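PDB 3A5P: haemagglutinin I, which binds carbohydrate as a lectin of Physarum polycephalum, probably through a minimal recognition domain of legume lectin fold. Local coordinates for the interface of chains A and B. Coordinates in Å, arbitrary orientation; residue numbers count along the deposited sequence, not the author numbering. Chains: chain A/B, Haemagglutinin I.

The interface of chains A and B. Residues chain A 34-36; chain B 29, 31, 45.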
loop_
_atom_site.group_PDB
_atom_site.type_symbol
_atom_site.label_atom_id
_atom_site.label_comp_id
_atom_site.label_asym_id
_atom_site.label_seq_id
_atom_site.Cartn_x
_atom_site.Cartn_y
_atom_site.Cartn_z
ATOM N N VAL A 34 2.065 6.406 -3.723
ATOM C CA VAL A 34 1.938 7.675 -4.469
ATOM C C VAL A 34 0.465 8.033 -4.414
ATOM O O VAL A 34 -0.399 7.244 -4.854
ATOM C CB VAL A 34 2.371 7.537 -5.972
ATOM C CG1 VAL A 34 2.261 8.905 -6.693
ATOM C CG2 VAL A 34 3.782 6.971 -6.096
ATOM N N THR A 35 0.170 9.204 -3.862
ATOM C CA THR A 35 -1.211 9.612 -3.643
ATOM C C THR A 35 -2.004 9.508 -4.937
ATOM O O THR A 35 -1.576 10.050 -5.982
ATOM C CB THR A 35 -1.249 11.051 -3.135
ATOM O OG1 THR A 35 -0.652 11.105 -1.831
ATOM C CG2 THR A 35 -2.693 11.571 -3.093
ATOM N N GLY A 36 -3.131 8.790 -4.870
ATOM C CA GLY A 36 -4.038 8.652 -6.007
ATOM C C GLY A 36 -3.863 7.313 -6.712
ATOM O O GLY A 36 -4.690 6.927 -7.541
ATOM N N PRO B 29 -3.906 10.338 2.016
ATOM C CA PRO B 29 -4.158 8.907 2.091
ATOM C C PRO B 29 -3.517 8.240 3.301
ATOM O O PRO B 29 -2.444 8.655 3.774
ATOM C CB PRO B 29 -3.574 8.353 0.783
ATOM C CG PRO B 29 -3.626 9.551 -0.182
ATOM C CD PRO B 29 -3.242 10.710 0.748
ATOM N N TYR B 31 -2.668 4.168 4.772
ATOM C CA TYR B 31 -2.408 2.840 4.243
ATOM C C TYR B 31 -2.297 1.849 5.402
ATOM O O TYR B 31 -1.633 2.141 6.399
ATOM C CB TYR B 31 -1.097 2.840 3.456
ATOM C CG TYR B 31 -1.112 3.796 2.306
ATOM C CD1 TYR B 31 -1.732 3.459 1.099
ATOM C CD2 TYR B 31 -0.505 5.053 2.424
ATOM C CE1 TYR B 31 -1.754 4.373 0.026
ATOM C CE2 TYR B 31 -0.525 5.960 1.375
ATOM C CZ TYR B 31 -1.150 5.613 0.180
ATOM O OH TYR B 31 -1.161 6.519 -0.869
ATOM N N ILE B 45 -10.711 9.609 -2.824
ATOM C CA ILE B 45 -10.990 9.379 -4.246
ATOM C C ILE B 45 -12.506 9.475 -4.455
ATOM O O ILE B 45 -13.272 8.704 -3.892
ATOM C CB ILE B 45 -10.454 7.989 -4.750
ATOM C CG1 ILE B 45 -8.921 7.919 -4.685
ATOM C CG2 ILE B 45 -10.951 7.684 -6.193
ATOM C CD1 ILE B 45 -8.206 8.941 -5.581
HETATM O O HOH W 1 -0.146 8.904 -0.345
HETATM O O HOH W 2 -3.222 6.475 -2.911
HETATM O O HOH W 3 -0.113 4.507 -3.029
#
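The aromatic ring of B:Tyr31 points its hydroxyl at the chain A turn that follows strand 30-34, stopping 4.1 Å short of the carbonyl oxygen A:Val34 O at B:Tyr31 OH. Water 1 lies at the ring's edge, in its plane, 2.6 Å from the phenol oxygen B:Tyr31 OH. The other two waters leave that plane: water 2 is tilted towards the face beside B:Pro29, whereas water 3 lies on the other side of the ring plane, out by the hydroxyl. The side chain of B:Tyr31 has CG anti to its own carbonyl carbon (chi1 -60°), which directs the hydroxyl towards the partner chain.

The patch illustrates how ordered water can link polar groups across a symmetric interface; neighbouring residues may add direct bonds. Water 1 continues to the threonine hydroxyl, A:Thr35 OG1, at 2.7 Å. Water 2 is held by B:Tyr31 OH at 2.9 Å and takes the backbone N-H of A:Gly36, while water 3 relays the same phenol to the backbone N of A:Val34. Water thus links one phenol oxygen to the backbone N of A:Val34 and A:Gly36 and to the A:Thr35 hydroxyl, which would probably help to fix the register of the two chains.

Apolar contact is laid beside this network. A:Thr35 and B:Pro29 cross at about a right angle, the methyl A:Thr35 CG2 meeting the ring carbon B:Pro29 CG at 3.7 Å. With OG1 beside the backbone N (chi1 -66°) and CG2 anti to it, both branches of the threonine lie against the pyrrolidine ring, and OG1 also bonds water 1.

The two chains are copies of one protein, and two-fold symmetry repeats the patch with their roles exchanged; the structure alone does not establish that this dimer forms in solution. At the next residue the contact is looser, with the terminal methyl B:Ile45 CD1 lying 4.2 Å from A:Gly36 CA.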